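PDB 3DXQ: choline/ethanolamine kinase family protein from Mesorhizobium loti, which probably acts as an ethanolamine or choline kinase, transferring phosphate from ATP to a small amino alcohol. Local coordinates for residues L212-K217 and I245-C250; E129-I134 and G161-L166; L30-F35 and I53-E58; R240-I245 and A296-G301. All blocks are in the same frame, centred on the assembly; numbering follows the deposited sequence. Where two conformers were deposited one is given.

Contact 1 (L212-K217 and I245-C250); sequences LSVEGK and IYKAMC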
loop_
_atom_site.group_PDB
_atom_site.type_symbol
_atom_site.label_atom_id
_atom_site.label_comp_id
_atom_site.label_asym_id
_atom_site.label_seq_id
_atom_site.Cartn_x
_atom_site.Cartn_y
_atom_site.Cartn_z
ATOM N N LEU A 212 -5.906 -2.111 0.884
ATOM C CA LEU A 212 -5.745 -2.920 2.082
ATOM C C LEU A 212 -6.633 -4.140 2.022
ATOM O O LEU A 212 -6.184 -5.241 2.321
ATOM C CB LEU A 212 -6.088 -2.100 3.322
ATOM C CG LEU A 212 -6.121 -2.829 4.651
ATOM C CD1 LEU A 212 -4.882 -3.732 4.769
ATOM C CD2 LEU A 212 -6.195 -1.798 5.809
ATOM N N SER A 213 -7.891 -3.951 1.634
ATOM C CA SER A 213 -8.842 -5.059 1.564
ATOM C C SER A 213 -8.348 -6.193 0.686
ATOM O O SER A 213 -8.382 -7.355 1.107
ATOM C CB SER A 213 -10.197 -4.579 1.037
ATOM O OG SER A 213 -11.164 -5.609 1.093
ATOM N N VAL A 214 -7.885 -5.860 -0.525
ATOM C CA VAL A 214 -7.379 -6.877 -1.459
ATOM C C VAL A 214 -6.075 -7.508 -0.967
ATOM O O VAL A 214 -5.840 -8.712 -1.180
ATOM C CB VAL A 214 -7.160 -6.313 -2.867
ATOM C CG1 VAL A 214 -6.408 -7.288 -3.729
ATOM C CG2 VAL A 214 -8.457 -6.026 -3.490
ATOM N N GLU A 215 -5.239 -6.706 -0.309
ATOM C CA GLU A 215 -3.950 -7.188 0.188
ATOM C C GLU A 215 -4.144 -8.057 1.422
ATOM O O GLU A 215 -3.410 -9.026 1.636
ATOM C CB GLU A 215 -3.013 -6.024 0.515
ATOM C CG GLU A 215 -2.463 -5.220 -0.698
ATOM C CD GLU A 215 -1.447 -5.983 -1.528
ATOM O OE1 GLU A 215 -0.730 -6.827 -0.958
ATOM O OE2 GLU A 215 -1.363 -5.734 -2.754
ATOM N N GLY A 216 -5.143 -7.725 2.235
ATOM C CA GLY A 216 -5.443 -8.514 3.446
ATOM C C GLY A 216 -6.399 -9.680 3.266
ATOM O O GLY A 216 -6.711 -10.378 4.235
ATOM N N LYS A 217 -6.866 -9.882 2.034
ATOM C CA LYS A 217 -7.862 -10.910 1.728
ATOM C C LYS A 217 -9.040 -10.752 2.676
ATOM O O LYS A 217 -9.476 -11.707 3.308
ATOM C CB LYS A 217 -7.268 -12.317 1.843
ATOM C CG LYS A 217 -5.911 -12.490 1.172
ATOM C CD LYS A 217 -5.561 -13.963 0.945
ATOM C CE LYS A 217 -4.114 -14.122 0.467
ATOM N NZ LYS A 217 -3.788 -15.509 -0.000
ATOM N N ILE A 245 -14.460 -1.060 -6.526
ATOM C CA ILE A 245 -13.844 -0.679 -7.796
ATOM C C ILE A 245 -12.314 -0.683 -7.691
ATOM O O ILE A 245 -11.607 -1.215 -8.580
ATOM C CB ILE A 245 -14.351 0.713 -8.265
ATOM C CG1 ILE A 245 -15.702 0.560 -8.959
ATOM C CG2 ILE A 245 -13.391 1.364 -9.226
ATOM C CD1 ILE A 245 -15.638 -0.356 -10.146
ATOM N N TYR A 246 -11.808 -0.109 -6.602
ATOM C CA TYR A 246 -10.370 -0.069 -6.372
ATOM C C TYR A 246 -9.805 -1.453 -6.043
ATOM O O TYR A 246 -8.675 -1.759 -6.436
ATOM C CB TYR A 246 -10.002 0.967 -5.297
ATOM C CG TYR A 246 -10.264 2.397 -5.747
ATOM C CD1 TYR A 246 -9.780 2.867 -6.961
ATOM C CD2 TYR A 246 -10.984 3.276 -4.949
ATOM C CE1 TYR A 246 -10.026 4.176 -7.384
ATOM C CE2 TYR A 246 -11.228 4.594 -5.352
ATOM C CZ TYR A 246 -10.747 5.039 -6.577
ATOM O OH TYR A 246 -10.979 6.347 -6.980
ATOM N N LYS A 247 -10.563 -2.287 -5.332
ATOM C CA LYS A 247 -10.127 -3.669 -5.146
ATOM C C LYS A 247 -9.755 -4.242 -6.519
ATOM O O LYS A 247 -8.682 -4.800 -6.686
ATOM C CB LYS A 247 -11.223 -4.535 -4.522
ATOM C CG LYS A 247 -11.295 -4.567 -3.007
ATOM C CD LYS A 247 -12.568 -5.299 -2.586
ATOM C CE LYS A 247 -12.384 -6.192 -1.378
ATOM N NZ LYS A 247 -13.683 -6.735 -0.850
ATOM N N ALA A 248 -10.630 -4.069 -7.505
ATOM C CA ALA A 248 -10.376 -4.602 -8.845
ATOM C C ALA A 248 -9.194 -3.902 -9.513
ATOM O O ALA A 248 -8.301 -4.563 -10.027
ATOM C CB ALA A 248 -11.640 -4.509 -9.734
HETATM N N MSE A 249 -9.186 -2.573 -9.513
HETATM C CA MSE A 249 -8.118 -1.821 -10.176
HETATM C C MSE A 249 -6.758 -2.026 -9.546
HETATM O O MSE A 249 -5.749 -1.987 -10.235
HETATM C CB MSE A 249 -8.429 -0.329 -10.187
HETATM C CG MSE A 249 -9.567 0.080 -11.101
HETATM SE SE MSE A 249 -9.516 -0.829 -12.850
HETATM C CE MSE A 249 -10.437 0.490 -13.858
ATOM N N CYS A 250 -6.740 -2.211 -8.231
ATOM C CA CYS A 250 -5.520 -2.476 -7.494
ATOM C C CYS A 250 -4.873 -3.760 -7.971
ATOM O O CYS A 250 -3.701 -3.797 -8.294
ATOM C CB CYS A 250 -5.842 -2.582 -6.012
ATOM S SG CYS A 250 -4.408 -2.657 -4.964
#

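Contact 2 (E129-I134 and G161-L166); sequences ELFAMI and GVRSAL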
loop_
_atom_site.group_PDB
_atom_site.type_symbol
_atom_site.label_atom_id
_atom_site.label_comp_id
_atom_site.label_asym_id
_atom_site.label_seq_id
_atom_site.Cartn_x
_atom_site.Cartn_y
_atom_site.Cartn_z
ATOM N N GLU A 129 -1.462 8.615 -9.942
ATOM C CA GLU A 129 -2.053 8.535 -11.290
ATOM C C GLU A 129 -2.345 7.081 -11.640
ATOM O O GLU A 129 -1.527 6.410 -12.276
ATOM C CB GLU A 129 -1.099 9.153 -12.330
ATOM C CG GLU A 129 -0.809 10.663 -12.135
ATOM C CD GLU A 129 -1.961 11.550 -12.556
ATOM O OE1 GLU A 129 -2.847 11.048 -13.279
ATOM O OE2 GLU A 129 -1.976 12.741 -12.183
ATOM N N LEU A 130 -3.518 6.607 -11.225
ATOM C CA LEU A 130 -3.892 5.207 -11.401
ATOM C C LEU A 130 -3.926 4.769 -12.875
ATOM O O LEU A 130 -3.254 3.805 -13.260
ATOM C CB LEU A 130 -5.228 4.933 -10.725
ATOM C CG LEU A 130 -5.868 3.554 -10.962
ATOM C CD1 LEU A 130 -4.872 2.404 -10.738
ATOM C CD2 LEU A 130 -7.080 3.402 -10.052
ATOM N N PHE A 131 -4.679 5.495 -13.695
ATOM C CA PHE A 131 -4.841 5.126 -15.093
ATOM C C PHE A 131 -3.708 5.553 -15.991
ATOM O O PHE A 131 -3.543 4.994 -17.085
ATOM C CB PHE A 131 -6.170 5.642 -15.612
ATOM C CG PHE A 131 -7.318 5.007 -14.933
ATOM C CD1 PHE A 131 -7.718 3.731 -15.300
ATOM C CD2 PHE A 131 -7.942 5.631 -13.870
ATOM C CE1 PHE A 131 -8.749 3.099 -14.650
ATOM C CE2 PHE A 131 -8.997 5.000 -13.211
ATOM C CZ PHE A 131 -9.398 3.727 -13.601
ATOM N N ALA A 132 -2.927 6.539 -15.551
ATOM C CA ALA A 132 -1.718 6.895 -16.291
ATOM C C ALA A 132 -0.807 5.668 -16.239
ATOM O O ALA A 132 -0.398 5.124 -17.284
ATOM C CB ALA A 132 -1.042 8.095 -15.677
HETATM N N MSE A 133 -0.550 5.201 -15.019
HETATM C CA MSE A 133 0.288 4.019 -14.825
HETATM C C MSE A 133 -0.229 2.798 -15.591
HETATM O O MSE A 133 0.554 2.086 -16.214
HETATM C CB MSE A 133 0.431 3.687 -13.345
HETATM C CG MSE A 133 1.280 4.689 -12.613
HETATM SE SE MSE A 133 1.476 4.245 -10.732
HETATM C CE MSE A 133 1.681 6.170 -9.929
ATOM N N ILE A 134 -1.538 2.568 -15.547
ATOM C CA ILE A 134 -2.138 1.421 -16.231
ATOM C C ILE A 134 -1.896 1.465 -17.733
ATOM O O ILE A 134 -1.454 0.487 -18.311
ATOM C CB ILE A 134 -3.652 1.312 -15.937
ATOM C CG1 ILE A 134 -3.858 0.788 -14.517
ATOM C CG2 ILE A 134 -4.340 0.358 -16.909
ATOM C CD1 ILE A 134 -5.264 0.907 -14.021
ATOM N N GLY A 161 -14.648 1.153 -18.571
ATOM C CA GLY A 161 -15.952 1.479 -18.013
ATOM C C GLY A 161 -15.828 1.910 -16.565
ATOM O O GLY A 161 -16.540 2.812 -16.114
ATOM N N VAL A 162 -14.912 1.263 -15.850
ATOM C CA VAL A 162 -14.630 1.572 -14.451
ATOM C C VAL A 162 -14.036 2.987 -14.358
ATOM O O VAL A 162 -14.448 3.809 -13.530
ATOM C CB VAL A 162 -13.630 0.540 -13.855
ATOM C CG1 VAL A 162 -13.257 0.896 -12.426
ATOM C CG2 VAL A 162 -14.180 -0.887 -13.944
ATOM N N ARG A 163 -13.075 3.264 -15.232
ATOM C CA ARG A 163 -12.446 4.573 -15.294
ATOM C C ARG A 163 -13.505 5.638 -15.511
ATOM O O ARG A 163 -13.525 6.680 -14.863
ATOM C CB ARG A 163 -11.479 4.602 -16.470
ATOM C CG ARG A 163 -10.694 5.880 -16.605
ATOM C CD ARG A 163 -9.670 5.691 -17.683
ATOM N NE ARG A 163 -8.800 6.847 -17.815
ATOM C CZ ARG A 163 -7.654 6.847 -18.494
ATOM N NH1 ARG A 163 -7.215 5.741 -19.090
ATOM N NH2 ARG A 163 -6.928 7.956 -18.554
ATOM N N SER A 164 -14.379 5.354 -16.463
ATOM C CA SER A 164 -15.420 6.279 -16.820
ATOM C C SER A 164 -16.378 6.533 -15.657
ATOM O O SER A 164 -16.807 7.672 -15.444
ATOM C CB SER A 164 -16.176 5.756 -18.007
ATOM O OG SER A 164 -17.064 6.765 -18.403
ATOM N N ALA A 165 -16.703 5.476 -14.913
ATOM C CA ALA A 165 -17.573 5.589 -13.757
ATOM C C ALA A 165 -16.925 6.476 -12.678
ATOM O O ALA A 165 -17.593 7.275 -12.025
ATOM C CB ALA A 165 -17.903 4.205 -13.211
ATOM N N LEU A 166 -15.613 6.348 -12.524
ATOM C CA LEU A 166 -14.870 7.152 -11.569
ATOM C C LEU A 166 -14.745 8.611 -12.011
ATOM O O LEU A 166 -14.599 9.510 -11.161
ATOM C CB LEU A 166 -13.482 6.560 -11.333
ATOM C CG LEU A 166 -13.369 5.193 -10.640
ATOM C CD1 LEU A 166 -11.949 4.670 -10.821
ATOM C CD2 LEU A 166 -13.736 5.235 -9.146
#

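Contact 3 (L30-F35 and I53-E58); sequences LTNLVF and INRANE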
loop_
_atom_site.group_PDB
_atom_site.type_symbol
_atom_site.label_atom_id
_atom_site.label_comp_id
_atom_site.label_asym_id
_atom_site.label_seq_id
_atom_site.Cartn_x
_atom_site.Cartn_y
_atom_site.Cartn_z
ATOM N N LEU A 30 11.228 -7.096 1.725
ATOM C CA LEU A 30 12.146 -7.411 0.629
ATOM C C LEU A 30 12.805 -6.135 0.048
ATOM O O LEU A 30 14.031 -5.978 0.125
ATOM C CB LEU A 30 11.411 -8.194 -0.465
ATOM N N THR A 31 11.997 -5.217 -0.499
ATOM C CA THR A 31 12.525 -3.984 -1.150
ATOM C C THR A 31 13.182 -2.957 -0.161
ATOM O O THR A 31 13.912 -2.042 -0.572
ATOM C CB THR A 31 11.446 -3.286 -2.087
ATOM O OG1 THR A 31 10.420 -2.656 -1.307
ATOM C CG2 THR A 31 10.808 -4.291 -3.078
ATOM N N ASN A 32 12.919 -3.125 1.133
ATOM C CA ASN A 32 13.564 -2.342 2.189
ATOM C C ASN A 32 14.145 -3.265 3.256
ATOM O O ASN A 32 13.420 -4.046 3.880
ATOM C CB ASN A 32 12.563 -1.388 2.866
ATOM C CG ASN A 32 12.337 -0.112 2.082
ATOM O OD1 ASN A 32 13.246 0.398 1.430
ATOM N ND2 ASN A 32 11.122 0.424 2.167
ATOM N N LEU A 33 15.453 -3.177 3.461
ATOM C CA LEU A 33 16.087 -3.889 4.554
ATOM C C LEU A 33 15.861 -3.011 5.798
ATOM O O LEU A 33 16.185 -1.824 5.787
ATOM C CB LEU A 33 17.578 -4.122 4.266
ATOM C CG LEU A 33 17.937 -4.780 2.917
ATOM C CD1 LEU A 33 19.468 -4.937 2.721
ATOM C CD2 LEU A 33 17.234 -6.135 2.763
ATOM N N VAL A 34 15.271 -3.578 6.849
ATOM C CA VAL A 34 14.933 -2.818 8.047
ATOM C C VAL A 34 15.413 -3.543 9.307
ATOM O O VAL A 34 14.946 -4.625 9.621
ATOM C CB VAL A 34 13.412 -2.597 8.106
ATOM C CG1 VAL A 34 13.029 -1.599 9.202
ATOM C CG2 VAL A 34 12.929 -2.119 6.761
ATOM N N PHE A 35 16.322 -2.931 10.044
ATOM C CA PHE A 35 16.880 -3.546 11.232
ATOM C C PHE A 35 16.602 -2.772 12.508
ATOM O O PHE A 35 16.767 -1.566 12.560
ATOM C CB PHE A 35 18.395 -3.654 11.074
ATOM C CG PHE A 35 18.802 -4.457 9.902
ATOM C CD1 PHE A 35 18.983 -5.826 10.019
ATOM C CD2 PHE A 35 18.963 -3.858 8.667
ATOM C CE1 PHE A 35 19.347 -6.573 8.935
ATOM C CE2 PHE A 35 19.317 -4.606 7.569
ATOM C CZ PHE A 35 19.509 -5.968 7.702
ATOM N N ILE A 53 12.157 2.954 -7.514
ATOM C CA ILE A 53 11.413 3.624 -6.403
ATOM C C ILE A 53 11.951 5.053 -6.259
ATOM O O ILE A 53 12.941 5.403 -6.899
ATOM C CB ILE A 53 11.553 2.896 -5.040
ATOM N N ASN A 54 11.339 5.871 -5.410
ATOM C CA ASN A 54 11.705 7.296 -5.341
ATOM C C ASN A 54 11.856 7.834 -3.919
ATOM O O ASN A 54 10.874 8.181 -3.263
ATOM C CB ASN A 54 10.652 8.106 -6.086
ATOM C CG ASN A 54 10.954 9.595 -6.093
ATOM O OD1 ASN A 54 11.326 10.181 -5.076
ATOM N ND2 ASN A 54 10.794 10.212 -7.252
ATOM N N ARG A 55 13.096 7.961 -3.468
ATOM C CA ARG A 55 13.371 8.267 -2.055
ATOM C C ARG A 55 13.117 9.716 -1.617
ATOM O O ARG A 55 12.836 9.972 -0.449
ATOM C CB ARG A 55 14.791 7.817 -1.700
ATOM C CG ARG A 55 15.076 6.358 -2.010
ATOM C CD ARG A 55 14.035 5.463 -1.409
ATOM N NE ARG A 55 14.355 4.072 -1.625
ATOM C CZ ARG A 55 13.591 3.074 -1.223
ATOM N NH1 ARG A 55 12.454 3.319 -0.586
ATOM N NH2 ARG A 55 13.969 1.827 -1.460
ATOM N N ALA A 56 13.207 10.654 -2.543
ATOM C CA ALA A 56 12.918 12.048 -2.228
ATOM C C ALA A 56 11.464 12.206 -1.771
ATOM O O ALA A 56 11.179 12.930 -0.810
ATOM C CB ALA A 56 13.189 12.922 -3.435
ATOM N N ASN A 57 10.558 11.527 -2.472
ATOM C CA ASN A 57 9.151 11.527 -2.115
ATOM C C ASN A 57 8.956 10.948 -0.723
ATOM O O ASN A 57 8.348 11.584 0.136
ATOM C CB ASN A 57 8.330 10.719 -3.123
ATOM C CG ASN A 57 6.844 10.796 -2.852
ATOM O OD1 ASN A 57 6.296 11.888 -2.680
ATOM N ND2 ASN A 57 6.177 9.641 -2.812
ATOM N N GLU A 58 9.503 9.752 -0.509
ATOM C CA GLU A 58 9.352 9.037 0.752
ATOM C C GLU A 58 9.721 9.911 1.928
ATOM O O GLU A 58 9.001 9.941 2.919
ATOM C CB GLU A 58 10.206 7.765 0.764
ATOM C CG GLU A 58 9.899 6.816 1.924
ATOM C CD GLU A 58 10.843 5.650 1.991
ATOM O OE1 GLU A 58 11.819 5.621 1.217
ATOM O OE2 GLU A 58 10.603 4.756 2.825
#

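Contact 4 (R240-I245 and A296-G301); sequences RGRVVI and AAVRMG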
loop_
_atom_site.group_PDB
_atom_site.type_symbol
_atom_site.label_atom_id
_atom_site.label_comp_id
_atom_site.label_asym_id
_atom_site.label_seq_id
_atom_site.Cartn_x
_atom_site.Cartn_y
_atom_site.Cartn_z
ATOM N N ARG A 240 -19.045 2.315 -0.856
ATOM C CA ARG A 240 -18.791 0.877 -0.975
ATOM C C ARG A 240 -18.404 0.537 -2.396
ATOM O O ARG A 240 -17.484 -0.239 -2.623
ATOM C CB ARG A 240 -20.054 0.121 -0.599
ATOM C CG ARG A 240 -19.919 -1.374 -0.411
ATOM C CD ARG A 240 -21.304 -1.960 -0.181
ATOM N NE ARG A 240 -22.075 -1.148 0.773
ATOM C CZ ARG A 240 -21.978 -1.260 2.095
ATOM N NH1 ARG A 240 -21.167 -2.148 2.610
ATOM N NH2 ARG A 240 -22.677 -0.477 2.912
ATOM N N GLY A 241 -19.114 1.113 -3.357
ATOM C CA GLY A 241 -18.818 0.891 -4.771
ATOM C C GLY A 241 -17.404 1.299 -5.173
ATOM O O GLY A 241 -16.766 0.650 -5.999
ATOM N N ARG A 242 -16.926 2.403 -4.617
ATOM C CA ARG A 242 -15.584 2.865 -4.944
ATOM C C ARG A 242 -14.541 1.907 -4.381
ATOM O O ARG A 242 -13.573 1.560 -5.054
ATOM C CB ARG A 242 -15.368 4.331 -4.512
ATOM C CG ARG A 242 -15.469 5.256 -5.715
ATOM C CD ARG A 242 -15.695 6.729 -5.452
ATOM N NE ARG A 242 -14.818 7.343 -4.451
ATOM C CZ ARG A 242 -15.262 8.001 -3.373
ATOM N NH1 ARG A 242 -16.565 8.126 -3.136
ATOM N NH2 ARG A 242 -14.416 8.540 -2.519
ATOM N N VAL A 243 -14.764 1.440 -3.160
ATOM C CA VAL A 243 -13.833 0.501 -2.561
ATOM C C VAL A 243 -13.765 -0.745 -3.447
ATOM O O VAL A 243 -12.692 -1.179 -3.873
ATOM C CB VAL A 243 -14.225 0.130 -1.137
ATOM C CG1 VAL A 243 -13.180 -0.787 -0.554
ATOM C CG2 VAL A 243 -14.357 1.362 -0.289
ATOM N N VAL A 244 -14.910 -1.309 -3.766
ATOM C CA VAL A 244 -14.917 -2.510 -4.602
ATOM C C VAL A 244 -14.227 -2.239 -5.955
ATOM O O VAL A 244 -13.466 -3.069 -6.444
ATOM C CB VAL A 244 -16.335 -3.043 -4.757
ATOM C CG1 VAL A 244 -16.401 -4.175 -5.770
ATOM C CG2 VAL A 244 -16.835 -3.499 -3.403
ATOM N N ILE A 245 -14.460 -1.060 -6.526
ATOM C CA ILE A 245 -13.844 -0.679 -7.796
ATOM C C ILE A 245 -12.314 -0.683 -7.691
ATOM O O ILE A 245 -11.607 -1.215 -8.580
ATOM C CB ILE A 245 -14.351 0.713 -8.265
ATOM C CG1 ILE A 245 -15.702 0.560 -8.959
ATOM C CG2 ILE A 245 -13.391 1.364 -9.226
ATOM C CD1 ILE A 245 -15.638 -0.356 -10.146
ATOM N N ALA A 296 -22.464 0.746 -11.157
ATOM C CA ALA A 296 -23.648 1.573 -11.401
ATOM C C ALA A 296 -23.892 2.566 -10.263
ATOM O O ALA A 296 -24.324 3.685 -10.513
ATOM C CB ALA A 296 -24.850 0.698 -11.610
ATOM N N ALA A 297 -23.608 2.154 -9.026
ATOM C CA ALA A 297 -23.725 3.029 -7.843
ATOM C C ALA A 297 -22.667 4.140 -7.855
ATOM O O ALA A 297 -22.942 5.269 -7.436
ATOM C CB ALA A 297 -23.607 2.210 -6.587
ATOM N N VAL A 298 -21.452 3.833 -8.312
ATOM C CA VAL A 298 -20.432 4.872 -8.436
ATOM C C VAL A 298 -20.789 5.842 -9.546
ATOM O O VAL A 298 -20.604 7.058 -9.366
ATOM C CB VAL A 298 -19.016 4.320 -8.686
ATOM C CG1 VAL A 298 -18.049 5.443 -8.965
ATOM C CG2 VAL A 298 -18.530 3.544 -7.475
ATOM N N ARG A 299 -21.307 5.322 -10.668
ATOM C CA ARG A 299 -21.680 6.162 -11.812
ATOM C C ARG A 299 -22.830 7.112 -11.444
ATOM O O ARG A 299 -22.840 8.281 -11.848
ATOM C CB ARG A 299 -22.051 5.309 -13.051
ATOM C CG ARG A 299 -21.884 6.067 -14.369
ATOM C CD ARG A 299 -22.170 5.228 -15.610
ATOM N NE ARG A 299 -21.458 3.947 -15.648
ATOM C CZ ARG A 299 -20.259 3.735 -16.197
ATOM N NH1 ARG A 299 -19.576 4.722 -16.770
ATOM N NH2 ARG A 299 -19.731 2.514 -16.158
HETATM N N MSE A 300 -23.761 6.597 -10.650
HETATM C CA MSE A 300 -24.945 7.348 -10.228
HETATM C C MSE A 300 -24.660 8.416 -9.171
HETATM O O MSE A 300 -25.403 9.396 -9.057
HETATM C CB MSE A 300 -26.004 6.377 -9.696
HETATM C CG MSE A 300 -26.761 5.650 -10.780
HETATM SE SE MSE A 300 -28.176 6.788 -11.458
HETATM C CE MSE A 300 -29.408 6.669 -9.917
ATOM N N GLY A 301 -23.587 8.236 -8.403
ATOM C CA GLY A 301 -23.233 9.167 -7.343
ATOM C C GLY A 301 -24.438 9.561 -6.512
ATOM O O GLY A 301 -24.633 10.707 -6.176
ATOM O OXT GLY A 301 -25.286 8.758 -6.171
#

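Contact 1 (L212-K217 and I245-C250)
Lys247 lays the aliphatic half of its side chain against Val214 and Ser213. The CG2 methyl of Val214 meets Lys247 CG at 3.2 Å, with Lys247 CB beside it, and the two side chains cross obliquely. With CG set beside its backbone N (chi1 -87°), the lysine starts out over the valine, and the bend at chi3 takes the chain across Val214 to the Ser213 side chain. The backbones are close here, Val214 CA and Lys247 CA being 5.6 Å apart. The ammonium does not bond to the serine: Lys247 NZ and Ser213 OG are 3.4 Å apart, but at a poor angle. Both instead reach Asp223 on helix 220-231, the lysine by a salt bridge to one carboxylate oxygen and the serine by a hydrogen bond to the other. One acid thus ties the polar ends of both segments together. Around this, Val214 also packs on Arg278 and Arg281 of helix 271-287, and Lys247 on Leu285 of the same helix. An alanine in place of Lys247 would probably leave Asp223 without its ammonium mate and open a gap beside Val214 CG2. The lysine therefore works as two things at once, a greasy spacer between the helices and a charge that is likely to balance Asp223, an acid from a third helix.

Contact 2 (E129-I134 and G161-L166)
The ring of Phe131 lies flat on the extended side chain of Arg163, and this is the closely packed part of the contact. Arg163 CG sits over the middle of the ring, 3.6 Å from its centroid and within 1° of the normal, a clean CH-pi contact. Arg163 CB is 3.6 Å from Phe131 CE1 and Arg163 CD 3.7 Å from Phe131 CG, so CB, CG and CD pass over one face. Leu166 CD1 meets the edge in the ring plane, 3.8 Å from Phe131 CE2, while Leu130 CG approaches the opposite face off-centre. Both segments belong to the helical lobe of this kinase-like fold, where helices 130-141 and 152-167 stand beside the long helix 237-263, whose Met249 also touches Phe131. An alanine at Phe131 would probably leave the methylenes of Arg163 without their flat platform and open a gap next to Leu166 and Met249. The guanidinium end is the looser side. A chi1 of -177° turns Arg163 CG away from the backbone N, and the chain stays straight to NE, which carries the charged group back past the root of the phenylalanine. There it covers Phe131 CB, with CZ of Arg163 3.5 Å from that carbon, and its plane is only 17° from that of the ring. Arg163 is largely solvent-exposed, and its charged end is steadied by a salt bridge from NH1 to Asp135, one residue beyond the 129-134 segment on the same helix as the ring it shields.

Contact 3 (L30-F35 and I53-E58)
Arg55 reaches across from the first turn of its helix to Asn32 at the start of a strand. From CB the chain leaves with CG beside the backbone N, then folds at chi2 (-52°) and straightens through CD and NE; this stem makes no close approach to 30-35, and the side chain rests on Pro45 of strand 40-45. The work is done at the tip. CZ lies 3.8 Å from Asn32 OD1. NH2 gives that oxygen a weak hydrogen bond, 3.3 Å long and bent to 121° at the hydrogen, with the amide and guanidinium planes 34° apart; Thr31 O lies near the guanidinium plane, 4.0 Å from Arg55 NH2. NH1, still only 3.6 Å from Asn32 OD1, makes its salt bridge to Glu58 OE1 at 3.0 Å, meeting that oxygen from above the carboxylate plane, and also pairs with Glu198. Asn54 caps this helix, its OD1 taking the N-H of Asn57. Asn32 in turn gives its ND2 to Asp196, which by its sequence setting probably matches the metal-binding aspartate of related kinases. The contact joins strand 32-37 to helix 55-67 in the N-terminal lobe, probably on the side facing the cleft, with the loop carrying Asp196 and Glu198 packing against both.

Contact 4 (R240-I245 and A296-G301)
Val298 presses its CG2 methyl onto the backbone of helix 240-245 at Gly241. Along the second segment Ala297 comes first; its CB points the same way but makes no close contact, so within 296-301 the valine alone carries the packing. At Val298, CG1 is anti to the backbone N (chi1 173°), which leaves CG2 facing the partner helix, 3.4 Å from Gly241 C and 3.5 Å from Arg242 N. Gly241 has no side chain, and a CB there would point toward this helix and run into Val298 CG2; its absence is what lets the methyl reach the main chain. On the flank, Val298 CG2 lies 3.9 Å from Arg242 CG, the two side chains crossing at about a right angle, and a looser apolar contact of 4.4 Å runs from the same methyl to Ile245 CG1. This is helix-to-helix packing in the helical C-terminal lobe of the kinase-like fold: the axes of 240-245 and 296-300 come within 8.6 Å and cross at -123°. Arg242 sends its charged end off to a salt bridge with Asp204, while its CG stays against the valine. Next in sequence, Arg299 faces helix 152-167 instead, where its NH2 probably bonds to Gly161 O, and its own carbonyl accepts from His169.

How the contacts relate
Contacts 1, 2 and 4 form one block in the helical lobe, with helix 237-263 at its heart. Contacts 1 and 4 share Ile245 on that helix, their centres about 14 Å apart. Contact 2 touches both: Val162 CG1 lies 3.2 Å from Ile245 CG2, Tyr246 OH of contact 1 packs 3.7 Å from Leu166 CD2, and Val298 CG1 of contact 4 comes 3.6 Å from Ala165 O. Asp204 joins contacts 1 and 4 again, holding both Tyr246 and Arg242. Contact 3 stands apart in the other lobe, about 22 Å from contact 1 and 33 Å from contact 4 between centres. Through Asp196 it probably lies near the nucleotide and metal site.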